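Local coordinates for calcium-regulated actin-bundling protein (Dictyostelium discoideum, PDB 4X3N) that binds and bundles actin filaments under calcium control, and may contribute to the structure and reorganization of filopodia and pseudopodia during cell movement, at residues Leu40-Gln45 with Asn92-Asp97; Leu50-Ala55 with Ala168-Arg173; Ser58-Phe63 with Pro123-Gln128. All blocks are in the same frame, centred on the assembly; numbering follows the deposited sequence.

Interaction 1 of 3, residues Leu40-Gln45 with Asn92-Asp97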
ATOM      1  N   LEU A  40      -2.813  -0.389 -17.362  1.00 22.79           N
ATOM      2  CA  LEU A  40      -2.987   0.793 -18.212  1.00 23.64           C
ATOM      3  C   LEU A  40      -4.018   1.644 -17.552  1.00 22.34           C
ATOM      4  O   LEU A  40      -4.743   1.135 -16.725  1.00 21.47           O
ATOM      5  CB  LEU A  40      -3.473   0.444 -19.649  1.00 22.95           C
ATOM      6  CG  LEU A  40      -2.529  -0.349 -20.526  1.00 24.54           C
ATOM      7  CD1 LEU A  40      -3.113  -0.860 -21.848  1.00 23.76           C
ATOM      8  CD2 LEU A  40      -1.250   0.465 -20.770  1.00 23.98           C
ATOM      9  N   PRO A  41      -4.064   2.953 -17.880  1.00 21.52           N
ATOM     10  CA  PRO A  41      -5.137   3.795 -17.386  1.00 21.57           C
ATOM     11  C   PRO A  41      -6.509   3.156 -17.681  1.00 22.15           C
ATOM     12  O   PRO A  41      -6.674   2.445 -18.680  1.00 21.08           O
ATOM     13  CB  PRO A  41      -4.965   5.092 -18.150  1.00 22.50           C
ATOM     14  CG  PRO A  41      -3.470   5.172 -18.435  1.00 21.20           C
ATOM     15  CD  PRO A  41      -3.084   3.722 -18.709  1.00 22.07           C
ATOM     16  N   PHE A  42      -7.469   3.416 -16.814  1.00 21.11           N
ATOM     17  CA  PHE A  42      -8.789   2.789 -16.931  1.00 21.19           C
ATOM     18  C   PHE A  42      -9.367   2.897 -18.357  1.00 22.89           C
ATOM     19  O   PHE A  42      -9.965   1.918 -18.858  1.00 21.60           O
ATOM     20  CB  PHE A  42      -9.853   3.351 -15.953  1.00 21.18           C
ATOM     21  CG  PHE A  42      -9.503   3.338 -14.468  1.00 20.47           C
ATOM     22  CD1 PHE A  42      -9.241   2.169 -13.788  1.00 19.06           C
ATOM     23  CD2 PHE A  42      -9.472   4.543 -13.734  1.00 21.77           C
ATOM     24  CE1 PHE A  42      -8.956   2.197 -12.428  1.00 20.19           C
ATOM     25  CE2 PHE A  42      -9.192   4.572 -12.376  1.00 20.35           C
ATOM     26  CZ  PHE A  42      -8.946   3.368 -11.721  1.00 21.38           C
ATOM     27  N   SER A  43      -9.226   4.064 -18.999  1.00 21.06           N
ATOM     28  CA  SER A  43      -9.844   4.345 -20.294  1.00 22.00           C
ATOM     29  C   SER A  43      -9.255   3.409 -21.357  1.00 21.97           C
ATOM     30  O   SER A  43      -9.962   2.908 -22.208  1.00 22.22           O
ATOM     31  CB  SER A  43      -9.667   5.801 -20.667  1.00 23.84           C
ATOM     32  OG  SER A  43      -8.272   6.145 -20.669  1.00 22.47           O
ATOM     33  N   GLN A  44      -7.972   3.148 -21.280  1.00 19.67           N
ATOM     34  CA  GLN A  44      -7.350   2.234 -22.178  1.00 20.80           C
ATOM     35  C   GLN A  44      -7.737   0.783 -21.919  1.00 20.60           C
ATOM     36  O   GLN A  44      -7.797  -0.041 -22.834  1.00 20.62           O
ATOM     37  CB  GLN A  44      -5.846   2.400 -22.109  1.00 23.35           C
ATOM     38  CG  GLN A  44      -5.385   3.701 -22.783  1.00 23.14           C
ATOM     39  CD  GLN A  44      -3.886   3.872 -22.627  1.00 25.10           C
ATOM     40  OE1 GLN A  44      -3.098   3.002 -23.009  1.00 26.65           O
ATOM     41  NE2 GLN A  44      -3.495   4.961 -22.031  1.00 24.59           N
ATOM     42  N   GLN A  45      -7.954   0.455 -20.680  1.00 20.13           N
ATOM     43  CA  GLN A  45      -8.478  -0.874 -20.331  1.00 18.64           C
ATOM     44  C   GLN A  45      -9.848  -1.040 -20.985  1.00 19.28           C
ATOM     45  O   GLN A  45     -10.201  -2.136 -21.530  1.00 21.76           O
ATOM     46  CB  GLN A  45      -8.633  -0.987 -18.822  1.00 19.00           C
ATOM     47  CG  GLN A  45      -7.375  -1.062 -17.986  1.00 19.80           C
ATOM     48  CD  GLN A  45      -7.636  -1.018 -16.505  1.00 23.03           C
ATOM     49  OE1 GLN A  45      -8.611  -1.642 -15.982  1.00 18.94           O
ATOM     50  NE2 GLN A  45      -6.754  -0.325 -15.781  1.00 22.09           N
ATOM     51  N   ASN A  92      -5.574   2.955 -12.433  1.00 21.24           N
ATOM     52  CA  ASN A  92      -5.642   1.654 -13.067  1.00 19.99           C
ATOM     53  C   ASN A  92      -6.343   0.591 -12.255  1.00 20.36           C
ATOM     54  O   ASN A  92      -7.035  -0.264 -12.854  1.00 19.83           O
ATOM     55  CB  ASN A  92      -4.265   1.083 -13.431  1.00 21.21           C
ATOM     56  CG  ASN A  92      -3.158   1.285 -12.345  1.00 23.72           C
ATOM     57  OD1 ASN A  92      -3.405   1.532 -11.185  1.00 24.04           O
ATOM     58  ND2 ASN A  92      -1.917   1.211 -12.786  1.00 23.06           N
ATOM     59  N   ASP A  93      -6.130   0.560 -10.947  1.00 18.07           N
ATOM     60  CA  ASP A  93      -6.816  -0.450 -10.143  1.00 18.02           C
ATOM     61  C   ASP A  93      -7.051   0.010  -8.673  1.00 19.25           C
ATOM     62  O   ASP A  93      -6.576   1.045  -8.235  1.00 21.08           O
ATOM     63  CB  ASP A  93      -6.115  -1.737 -10.314  1.00 19.68           C
ATOM     64  CG  ASP A  93      -4.681  -1.756  -9.706  1.00 19.17           C
ATOM     65  OD1 ASP A  93      -4.426  -1.089  -8.710  1.00 20.93           O
ATOM     66  OD2 ASP A  93      -3.803  -2.354 -10.296  1.00 19.16           O
ATOM     67  N   LEU A  94      -7.896  -0.716  -7.979  1.00 21.18           N
ATOM     68  CA  LEU A  94      -8.357  -0.400  -6.651  1.00 21.28           C
ATOM     69  C   LEU A  94      -8.070  -1.574  -5.680  1.00 21.54           C
ATOM     70  O   LEU A  94      -8.228  -2.769  -6.030  1.00 19.75           O
ATOM     71  CB  LEU A  94      -9.876  -0.183  -6.655  1.00 22.32           C
ATOM     72  CG  LEU A  94     -10.520   0.683  -7.768  1.00 23.89           C
ATOM     73  CD1 LEU A  94     -12.038   0.738  -7.541  1.00 24.47           C
ATOM     74  CD2 LEU A  94      -9.901   2.079  -7.750  1.00 24.35           C
ATOM     75  N   ASP A  95      -7.717  -1.255  -4.430  1.00 20.41           N
ATOM     76  CA  ASP A  95      -7.624  -2.309  -3.432  1.00 20.13           C
ATOM     77  C   ASP A  95      -9.059  -2.745  -3.127  1.00 19.30           C
ATOM     78  O   ASP A  95     -10.015  -2.077  -3.587  1.00 16.72           O
ATOM     79  CB  ASP A  95      -6.778  -1.889  -2.237  1.00 20.18           C
ATOM     80  CG  ASP A  95      -7.447  -0.905  -1.252  1.00 23.27           C
ATOM     81  OD1 ASP A  95      -8.700  -0.802  -1.085  1.00 21.02           O
ATOM     82  OD2 ASP A  95      -6.615  -0.257  -0.512  1.00 21.42           O
ATOM     83  N   PHE A  96      -9.229  -3.772  -2.328  1.00 20.13           N
ATOM     84  CA  PHE A  96     -10.568  -4.299  -2.096  1.00 22.33           C
ATOM     85  C   PHE A  96     -11.505  -3.348  -1.286  1.00 23.62           C
ATOM     86  O   PHE A  96     -12.763  -3.328  -1.483  1.00 22.67           O
ATOM     87  CB  PHE A  96     -10.490  -5.679  -1.410  1.00 22.78           C
ATOM     88  CG  PHE A  96     -10.092  -6.830  -2.300  1.00 24.13           C
ATOM     89  CD1 PHE A  96      -9.757  -6.678  -3.618  1.00 24.96           C
ATOM     90  CD2 PHE A  96      -9.998  -8.090  -1.738  1.00 22.70           C
ATOM     91  CE1 PHE A  96      -9.360  -7.755  -4.366  1.00 25.48           C
ATOM     92  CE2 PHE A  96      -9.616  -9.176  -2.488  1.00 25.25           C
ATOM     93  CZ  PHE A  96      -9.304  -9.016  -3.813  1.00 24.65           C
ATOM     94  N   ASP A  97     -10.943  -2.525  -0.411  1.00 20.92           N
ATOM     95  CA  ASP A  97     -11.799  -1.618   0.317  1.00 23.35           C
ATOM     96  C   ASP A  97     -12.297  -0.520  -0.632  1.00 26.08           C
ATOM     97  O   ASP A  97     -13.489  -0.169  -0.608  1.00 20.64           O
ATOM     98  CB  ASP A  97     -11.103  -1.027   1.536  1.00 23.60           C
ATOM     99  CG  ASP A  97     -10.960  -2.028   2.663  1.00 23.09           C
ATOM    100  OD1 ASP A  97     -11.850  -2.871   2.875  1.00 20.46           O
ATOM    101  OD2 ASP A  97      -9.944  -1.966   3.326  1.00 26.55           O
TER
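Gln45 reaches from the first turn of helix 42-57 to the backbone of Asn92. Its CG stands beside the backbone N, anti to the carbonyl carbon (chi1 -70°), and the chain runs on extended. NE2 gives one hydrogen to Asn92 O at 2.9 Å. That bond is almost straight and meets a lone pair in the carbonyl plane. The second hydrogen goes to Leu40 O, 2.7 Å from NE2. Both acceptors lie in the amide plane, so the two bonds fix the rotation of the amide about chi3. OE1 is taken by Leu154 N of helix 153-160. Asn92 leads into strand 93-95, which pairs antiparallel with strand 150-152, the short strand that carries Arg150 of the EF-hand-like calcium site. Asp93 makes a salt bridge to Arg150 there. An alanine at Gln45 would probably leave the carbonyls of Leu40 and Asn92 without their shared donor and Leu154 N without its acceptor. The Phe42 ring packs on the same residue, Asn92. Asn92 N sits over one face of the ring, 3.4 Å above the plane and toward the rim. Phe42 CZ also meets Leu94 CD2 at 4.3 Å. Asn92 CB rests 3.3 Å from Leu40 O, while its ND2 bonds to Lys39 O.

Interaction 2 of 3, residues Leu50-Ala55 with Ala168-Arg173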
ATOM      1  N   LEU A  50     -13.681  -3.045 -25.080  1.00 20.46           N
ATOM      2  CA  LEU A  50     -14.633  -2.721 -26.095  1.00 23.16           C
ATOM      3  C   LEU A  50     -14.187  -3.204 -27.473  1.00 24.80           C
ATOM      4  O   LEU A  50     -14.984  -3.835 -28.171  1.00 23.65           O
ATOM      5  CB  LEU A  50     -14.934  -1.238 -26.115  1.00 22.25           C
ATOM      6  CG  LEU A  50     -15.653  -0.664 -24.932  1.00 22.63           C
ATOM      7  CD1 LEU A  50     -15.624   0.842 -25.029  1.00 22.65           C
ATOM      8  CD2 LEU A  50     -17.108  -1.128 -24.806  1.00 24.33           C
ATOM      9  N   ASN A  51     -12.944  -2.951 -27.871  1.00 22.07           N
ATOM     10  CA  ASN A  51     -12.444  -3.531 -29.109  1.00 25.45           C
ATOM     11  C   ASN A  51     -12.629  -5.033 -29.204  1.00 25.52           C
ATOM     12  O   ASN A  51     -12.909  -5.522 -30.269  1.00 21.52           O
ATOM     13  CB  ASN A  51     -10.955  -3.285 -29.292  1.00 25.57           C
ATOM     14  CG  ASN A  51     -10.663  -1.866 -29.755  1.00 25.93           C
ATOM     15  OD1 ASN A  51     -11.525  -1.197 -30.305  1.00 28.32           O
ATOM     16  ND2 ASN A  51      -9.443  -1.425 -29.548  1.00 26.07           N
ATOM     17  N   ALA A  52     -12.388  -5.753 -28.117  1.00 23.57           N
ATOM     18  CA  ALA A  52     -12.414  -7.192 -28.152  1.00 23.96           C
ATOM     19  C   ALA A  52     -13.875  -7.704 -28.261  1.00 24.65           C
ATOM     20  O   ALA A  52     -14.167  -8.692 -28.929  1.00 22.10           O
ATOM     21  CB  ALA A  52     -11.770  -7.777 -26.916  1.00 23.90           C
ATOM     22  N   TYR A  53     -14.778  -7.019 -27.605  1.00 24.11           N
ATOM     23  CA  TYR A  53     -16.116  -7.537 -27.479  1.00 22.58           C
ATOM     24  C   TYR A  53     -17.143  -6.647 -28.183  1.00 23.75           C
ATOM     25  O   TYR A  53     -18.339  -6.686 -27.862  1.00 22.51           O
ATOM     26  CB  TYR A  53     -16.446  -7.692 -26.003  1.00 22.85           C
ATOM     27  CG  TYR A  53     -15.834  -8.886 -25.370  1.00 22.30           C
ATOM     28  CD1 TYR A  53     -16.315 -10.159 -25.623  1.00 20.62           C
ATOM     29  CD2 TYR A  53     -14.731  -8.749 -24.515  1.00 21.10           C
ATOM     30  CE1 TYR A  53     -15.700 -11.260 -25.050  1.00 19.82           C
ATOM     31  CE2 TYR A  53     -14.136  -9.822 -23.902  1.00 22.33           C
ATOM     32  CZ  TYR A  53     -14.609 -11.095 -24.168  1.00 20.63           C
ATOM     33  OH  TYR A  53     -13.950 -12.176 -23.631  1.00 19.54           O
ATOM     34  N   TRP A  54     -16.710  -5.846 -29.147  1.00 23.04           N
ATOM     35  CA  TRP A  54     -17.610  -4.871 -29.757  1.00 24.48           C
ATOM     36  C   TRP A  54     -18.903  -5.552 -30.318  1.00 25.32           C
ATOM     37  O   TRP A  54     -20.007  -5.006 -30.177  1.00 26.33           O
ATOM     38  CB  TRP A  54     -16.862  -4.063 -30.871  1.00 26.22           C
ATOM     39  CG  TRP A  54     -17.610  -2.851 -31.268  1.00 26.08           C
ATOM     40  CD1 TRP A  54     -18.242  -2.614 -32.479  1.00 27.70           C
ATOM     41  CD2 TRP A  54     -17.868  -1.719 -30.454  1.00 24.80           C
ATOM     42  NE1 TRP A  54     -18.876  -1.415 -32.431  1.00 28.02           N
ATOM     43  CE2 TRP A  54     -18.651  -0.836 -31.204  1.00 26.25           C
ATOM     44  CE3 TRP A  54     -17.557  -1.389 -29.132  1.00 25.84           C
ATOM     45  CZ2 TRP A  54     -19.092   0.374 -30.696  1.00 27.40           C
ATOM     46  CZ3 TRP A  54     -17.985  -0.171 -28.629  1.00 27.63           C
ATOM     47  CH2 TRP A  54     -18.737   0.696 -29.397  1.00 27.46           C
ATOM     48  N   ALA A  55     -18.768  -6.745 -30.895  1.00 24.38           N
ATOM     49  CA  ALA A  55     -19.902  -7.393 -31.565  1.00 28.14           C
ATOM     50  C   ALA A  55     -20.943  -7.667 -30.523  1.00 27.07           C
ATOM     51  O   ALA A  55     -22.122  -7.518 -30.788  1.00 29.16           O
ATOM     52  CB  ALA A  55     -19.507  -8.677 -32.259  1.00 31.29           C
ATOM     53  N   ALA A 168      -9.705 -15.625 -20.376  1.00 22.69           N
ATOM     54  CA  ALA A 168      -8.985 -16.329 -21.430  1.00 23.51           C
ATOM     55  C   ALA A 168      -9.466 -15.981 -22.833  1.00 24.85           C
ATOM     56  O   ALA A 168      -8.671 -15.710 -23.750  1.00 25.99           O
ATOM     57  CB  ALA A 168      -9.078 -17.840 -21.216  1.00 25.42           C
ATOM     58  N   ASP A 169     -10.775 -15.920 -22.994  1.00 24.61           N
ATOM     59  CA  ASP A 169     -11.387 -15.426 -24.213  1.00 21.40           C
ATOM     60  C   ASP A 169     -10.901 -14.015 -24.545  1.00 23.19           C
ATOM     61  O   ASP A 169     -10.492 -13.715 -25.690  1.00 24.43           O
ATOM     62  CB  ASP A 169     -12.936 -15.500 -24.092  1.00 21.99           C
ATOM     63  CG  ASP A 169     -13.658 -15.046 -25.387  1.00 27.20           C
ATOM     64  OD1 ASP A 169     -13.667 -15.861 -26.356  1.00 29.95           O
ATOM     65  OD2 ASP A 169     -14.174 -13.879 -25.468  1.00 29.74           O
ATOM     66  N   PHE A 170     -10.975 -13.125 -23.569  1.00 24.04           N
ATOM     67  CA  PHE A 170     -10.505 -11.783 -23.768  1.00 21.32           C
ATOM     68  C   PHE A 170      -9.050 -11.767 -24.306  1.00 21.51           C
ATOM     69  O   PHE A 170      -8.750 -11.047 -25.243  1.00 23.46           O
ATOM     70  CB  PHE A 170     -10.605 -10.986 -22.472  1.00 20.85           C
ATOM     71  CG  PHE A 170      -9.824  -9.715 -22.527  1.00 20.52           C
ATOM     72  CD1 PHE A 170     -10.257  -8.678 -23.329  1.00 20.06           C
ATOM     73  CD2 PHE A 170      -8.625  -9.610 -21.889  1.00 21.44           C
ATOM     74  CE1 PHE A 170      -9.516  -7.552 -23.457  1.00 20.38           C
ATOM     75  CE2 PHE A 170      -7.871  -8.437 -21.993  1.00 20.40           C
ATOM     76  CZ  PHE A 170      -8.309  -7.441 -22.783  1.00 19.13           C
ATOM     77  N   CYS A 171      -8.155 -12.551 -23.713  1.00 23.50           N
ATOM     78  CA  CYS A 171      -6.752 -12.544 -24.134  1.00 24.86           C
ATOM     79  C   CYS A 171      -6.615 -13.053 -25.592  1.00 26.57           C
ATOM     80  O   CYS A 171      -5.880 -12.488 -26.449  1.00 25.58           O
ATOM     81  CB  CYS A 171      -5.911 -13.376 -23.153  1.00 22.97           C
ATOM     82  SG  CYS A 171      -5.770 -12.673 -21.491  1.00 26.43           S
ATOM     83  N   THR A 172      -7.400 -14.078 -25.904  1.00 26.58           N
ATOM     84  CA  THR A 172      -7.427 -14.614 -27.264  1.00 26.82           C
ATOM     85  C   THR A 172      -7.866 -13.585 -28.213  1.00 25.54           C
ATOM     86  O   THR A 172      -7.308 -13.466 -29.263  1.00 24.92           O
ATOM     87  CB  THR A 172      -8.439 -15.751 -27.369  1.00 28.76           C
ATOM     88  OG1 THR A 172      -7.982 -16.857 -26.558  1.00 30.04           O
ATOM     89  CG2 THR A 172      -8.663 -16.183 -28.824  1.00 33.88           C
ATOM     90  N   ARG A 173      -8.922 -12.848 -27.870  1.00 26.63           N
ATOM     91  CA  ARG A 173      -9.420 -11.782 -28.687  1.00 23.16           C
ATOM     92  C   ARG A 173      -8.481 -10.582 -28.792  1.00 24.46           C
ATOM     93  O   ARG A 173      -8.420  -9.945 -29.852  1.00 19.93           O
ATOM     94  CB  ARG A 173     -10.763 -11.270 -28.188  1.00 22.11           C
ATOM     95  CG  ARG A 173     -11.920 -12.226 -28.408  1.00 20.55           C
ATOM     96  CD  ARG A 173     -13.153 -11.682 -27.735  1.00 24.75           C
ATOM     97  NE  ARG A 173     -14.353 -12.562 -27.745  1.00 26.02           N
ATOM     98  CZ  ARG A 173     -15.544 -12.190 -28.254  1.00 28.18           C
ATOM     99  NH1 ARG A 173     -15.762 -11.024 -28.865  1.00 26.51           N
ATOM    100  NH2 ARG A 173     -16.543 -12.999 -28.136  1.00 30.34           N
TER
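Helices 50-55 and 168-173 pass at 103° with their axes 9.5 Å apart, and they come closest in backbone where Ala52 faces Arg173. The CB atoms of these two residues touch at 3.9 Å. Phe170 CD1 packs on the same methyl of Ala52. Tyr53 carries most of the contact. Its hydroxyl donates to Asp169 OD2 at 2.5 Å, using the anti lone pair of that oxygen. One edge of the ring faces Phe170 CB. Extended from CG to NE, the Arg173 chain crosses the tyrosine at about a right angle. Its CD makes a CH-pi contact over the ring face, 4.0 Å from the centroid. Beyond CD the guanidinium spreads over the rim, its plane turned 30° from the ring, with Tyr53 CE1 above its centre. NH1 donates to Ala52 O at 2.8 Å, and this oxygen lies at the edge of the guanidinium. NH1 also makes a salt bridge to Glu56. NE forms a salt bridge with Asp169 OD2 at 2.6 Å, although its hydrogen bond is bent and weak. The contact joins helix 42-57 to helix 167-174, with helix 153-160 packing on both Tyr53 and Phe170. Asp169 OD2 is thus shared by a phenol and a guanidinium, and the positive charge beside it is likely to stabilise the carboxylate as an anion.

Interaction 3 of 3, residues Ser58-Phe63 with Pro123-Gln128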
ATOM      1  N   SER A  58     -21.424  -3.572 -27.778  1.00 21.85           N
ATOM      2  CA  SER A  58     -21.451  -2.207 -28.283  1.00 23.55           C
ATOM      3  C   SER A  58     -22.589  -1.361 -27.709  1.00 21.74           C
ATOM      4  O   SER A  58     -22.444  -0.139 -27.489  1.00 21.63           O
ATOM      5  CB  SER A  58     -21.545  -2.209 -29.843  1.00 24.63           C
ATOM      6  OG  SER A  58     -22.800  -2.692 -30.306  1.00 24.27           O
ATOM      7  N   LYS A  59     -23.729  -1.993 -27.459  1.00 24.02           N
ATOM      8  CA  LYS A  59     -24.875  -1.216 -26.962  1.00 24.03           C
ATOM      9  C   LYS A  59     -24.773  -0.804 -25.510  1.00 24.65           C
ATOM     10  O   LYS A  59     -25.546   0.082 -25.063  1.00 25.97           O
ATOM     11  CB  LYS A  59     -26.153  -2.001 -27.193  1.00 32.40           C
ATOM     12  CG  LYS A  59     -26.469  -2.268 -28.674  1.00 39.87           C
ATOM     13  CD  LYS A  59     -27.522  -3.388 -28.848  1.00 50.56           C
ATOM     14  CE  LYS A  59     -28.766  -3.122 -27.985  1.00 54.83           C
ATOM     15  NZ  LYS A  59     -30.020  -3.846 -28.350  1.00 57.05           N
ATOM     16  N   GLU A  60     -23.833  -1.405 -24.760  1.00 21.42           N
ATOM     17  CA  GLU A  60     -23.555  -0.964 -23.393  1.00 20.29           C
ATOM     18  C   GLU A  60     -22.446   0.046 -23.345  1.00 21.81           C
ATOM     19  O   GLU A  60     -22.138   0.591 -22.286  1.00 20.28           O
ATOM     20  CB  GLU A  60     -23.121  -2.114 -22.533  1.00 21.26           C
ATOM     21  CG  GLU A  60     -24.035  -3.312 -22.674  1.00 25.32           C
ATOM     22  CD  GLU A  60     -25.491  -3.029 -22.326  1.00 26.15           C
ATOM     23  OE1 GLU A  60     -25.749  -2.565 -21.180  1.00 29.69           O
ATOM     24  OE2 GLU A  60     -26.379  -3.374 -23.177  1.00 27.36           O
ATOM     25  N   ALA A  61     -21.853   0.323 -24.480  1.00 24.82           N
ATOM     26  CA  ALA A  61     -20.730   1.253 -24.469  1.00 23.38           C
ATOM     27  C   ALA A  61     -21.042   2.520 -23.722  1.00 22.52           C
ATOM     28  O   ALA A  61     -20.267   2.977 -22.875  1.00 24.18           O
ATOM     29  CB  ALA A  61     -20.260   1.547 -25.887  1.00 22.04           C
ATOM     30  N   GLU A  62     -22.186   3.090 -23.961  1.00 21.70           N
ATOM     31  CA  GLU A  62     -22.566   4.310 -23.298  1.00 21.61           C
ATOM     32  C   GLU A  62     -22.597   4.193 -21.765  1.00 22.01           C
ATOM     33  O   GLU A  62     -22.199   5.101 -21.071  1.00 20.75           O
ATOM     34  CB  GLU A  62     -23.913   4.823 -23.816  1.00 21.38           C
ATOM     35  CG  GLU A  62     -24.367   6.111 -23.171  1.00 21.33           C
ATOM     36  CD  GLU A  62     -23.402   7.260 -23.413  1.00 24.33           C
ATOM     37  OE1 GLU A  62     -22.597   7.239 -24.371  1.00 24.05           O
ATOM     38  OE2 GLU A  62     -23.386   8.175 -22.574  1.00 23.99           O
ATOM     39  N   PHE A  63     -23.072   3.074 -21.255  1.00 22.37           N
ATOM     40  CA  PHE A  63     -23.054   2.890 -19.846  1.00 24.49           C
ATOM     41  C   PHE A  63     -21.617   2.738 -19.334  1.00 20.61           C
ATOM     42  O   PHE A  63     -21.235   3.228 -18.279  1.00 23.57           O
ATOM     43  CB  PHE A  63     -23.821   1.622 -19.537  1.00 24.45           C
ATOM     44  CG  PHE A  63     -23.986   1.370 -18.091  1.00 28.18           C
ATOM     45  CD1 PHE A  63     -22.972   0.728 -17.354  1.00 28.55           C
ATOM     46  CD2 PHE A  63     -25.182   1.705 -17.445  1.00 26.48           C
ATOM     47  CE1 PHE A  63     -23.145   0.493 -15.997  1.00 30.76           C
ATOM     48  CE2 PHE A  63     -25.356   1.448 -16.090  1.00 27.55           C
ATOM     49  CZ  PHE A  63     -24.334   0.879 -15.348  1.00 28.71           C
ATOM     50  N   PRO A 123     -29.893  -3.274 -19.170  1.00 32.49           N
ATOM     51  CA  PRO A 123     -30.089  -4.259 -18.117  1.00 31.85           C
ATOM     52  C   PRO A 123     -28.819  -5.080 -17.873  1.00 29.65           C
ATOM     53  O   PRO A 123     -28.454  -5.322 -16.749  1.00 30.28           O
ATOM     54  CB  PRO A 123     -31.231  -5.156 -18.672  1.00 32.18           C
ATOM     55  CG  PRO A 123     -31.301  -4.850 -20.145  1.00 32.96           C
ATOM     56  CD  PRO A 123     -30.928  -3.394 -20.214  1.00 34.24           C
ATOM     57  N   ILE A 124     -28.126  -5.478 -18.928  1.00 30.57           N
ATOM     58  CA  ILE A 124     -27.008  -6.410 -18.752  1.00 30.15           C
ATOM     59  C   ILE A 124     -25.815  -5.716 -18.054  1.00 28.70           C
ATOM     60  O   ILE A 124     -24.928  -6.376 -17.546  1.00 27.78           O
ATOM     61  CB  ILE A 124     -26.613  -7.064 -20.087  1.00 33.27           C
ATOM     62  CG1 ILE A 124     -25.739  -8.266 -19.826  1.00 36.80           C
ATOM     63  CG2 ILE A 124     -25.881  -6.089 -20.976  1.00 34.47           C
ATOM     64  CD1 ILE A 124     -25.181  -8.917 -21.073  1.00 41.67           C
ATOM     65  N   SER A 125     -25.819  -4.389 -18.009  1.00 23.84           N
ATOM     66  CA  SER A 125     -24.848  -3.662 -17.281  1.00 24.99           C
ATOM     67  C   SER A 125     -25.155  -3.436 -15.826  1.00 24.82           C
ATOM     68  O   SER A 125     -24.359  -2.850 -15.166  1.00 22.44           O
ATOM     69  CB  SER A 125     -24.672  -2.293 -17.936  1.00 24.84           C
ATOM     70  OG  SER A 125     -24.064  -2.414 -19.179  1.00 23.01           O
ATOM     71  N   GLN A 126     -26.321  -3.851 -15.311  1.00 26.36           N
ATOM     72  CA  GLN A 126     -26.685  -3.433 -13.979  1.00 26.64           C
ATOM     73  C   GLN A 126     -25.842  -4.190 -12.983  1.00 28.64           C
ATOM     74  O   GLN A 126     -25.717  -5.392 -13.106  1.00 28.59           O
ATOM     75  CB  GLN A 126     -28.174  -3.727 -13.659  1.00 30.24           C
ATOM     76  CG  GLN A 126     -29.138  -2.804 -14.421  1.00 28.52           C
ATOM     77  CD  GLN A 126     -28.672  -1.375 -14.470  1.00 26.84           C
ATOM     78  OE1 GLN A 126     -28.773  -0.626 -13.481  1.00 26.29           O
ATOM     79  NE2 GLN A 126     -28.218  -0.951 -15.654  1.00 26.35           N
ATOM     80  N   PRO A 127     -25.312  -3.503 -11.971  1.00 26.02           N
ATOM     81  CA  PRO A 127     -24.567  -4.194 -10.900  1.00 28.66           C
ATOM     82  C   PRO A 127     -25.525  -4.930  -9.967  1.00 32.07           C
ATOM     83  O   PRO A 127     -26.723  -4.820 -10.135  1.00 34.37           O
ATOM     84  CB  PRO A 127     -23.897  -3.080 -10.153  1.00 24.24           C
ATOM     85  CG  PRO A 127     -24.767  -1.879 -10.416  1.00 27.00           C
ATOM     86  CD  PRO A 127     -25.406  -2.049 -11.748  1.00 25.51           C
ATOM     87  N   GLN A 128     -24.978  -5.650  -9.008  1.00 34.11           N
ATOM     88  CA  GLN A 128     -25.768  -6.386  -8.027  1.00 37.92           C
ATOM     89  C   GLN A 128     -25.391  -5.909  -6.647  1.00 34.65           C
ATOM     90  O   GLN A 128     -24.212  -5.770  -6.299  1.00 32.90           O
ATOM     91  CB  GLN A 128     -25.523  -7.886  -8.190  1.00 38.64           C
ATOM     92  CG  GLN A 128     -25.992  -8.759  -7.022  1.00 40.67           C
ATOM     93  CD  GLN A 128     -25.507 -10.206  -7.155  1.00 48.34           C
ATOM     94  OE1 GLN A 128     -24.346 -10.486  -7.538  1.00 50.02           O
ATOM     95  NE2 GLN A 128     -26.394 -11.145  -6.845  1.00 54.42           N
TER
HETATM   96  O   HOH W   1     -28.563  -4.530 -21.706  1.00 35.49           O
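The backbones of 58-63 and 123-128 come nearest at Glu60 and Ser125, whose CA atoms are 6.8 Å apart. The first segment runs into the start of helix 61-79, which holds Phe63. The second opens with a 3-10 segment, 123-125. The contact joins the start of helix 61-79 to the connection between helices 116-121 and 132-143 in this mainly helical fold. Glu60 meets Ser125 side chain to side chain. Ser125 OG donates to Glu60 OE1 at 2.6 Å and reaches its anti lone pair. The same OG also bonds to Tyr161 OH. The glutamate chain is bent at chi2 (-58°), which turns CD back from an extended course. Its CG and CD pack on Ile124 CG2, the side chains crossing at about a right angle. Ile124 CG2 lies 3.4 Å from Glu60 CD. The two carboxylate oxygens thus serve different partners. OE1 takes the serine hydroxyl, and OE2 accepts from a water at 2.9 Å. Phe63 meets Ser125 through the serine CB. This CB stands over one face of the Phe63 ring in a CH-pi contact, 3.6 Å from the centroid and 16° off the normal. Gln126 also approaches this ring. Its amide plane is turned 80° from the ring, and NE2 comes within 3.8 Å of Phe63 CE2. Gln126 NE2 is hydrogen-bonded to Tyr122 O. Cys110 of helix 96-111 packs against both Phe63 and Gln126. The water held by Glu60 OE2 also accepts from Ile124 N at 3.0 Å.

In the fold
From the N terminus, helix 42-57 supplies the first partner of interaction 1 with its start and of interaction 2 with its later turns. Residues 58-63, running into helix 61-79, then supply interaction 3. Interaction 1 closes first, at strand 93-95. Interaction 3 closes next, at 123-128, and interaction 2 last, at helix 167-174. Interaction 1 therefore crosses both others, while interaction 3 lies wholly within the span of interaction 2. Interactions 2 and 3 also touch, where Trp54 and Leu50 pack on Ala61. Interactions 1 and 2 stay about 5 Å apart at their nearest atoms. Together they tie the two early helices to the calcium-site strand pair, the 123-128 connection and helix 167-174.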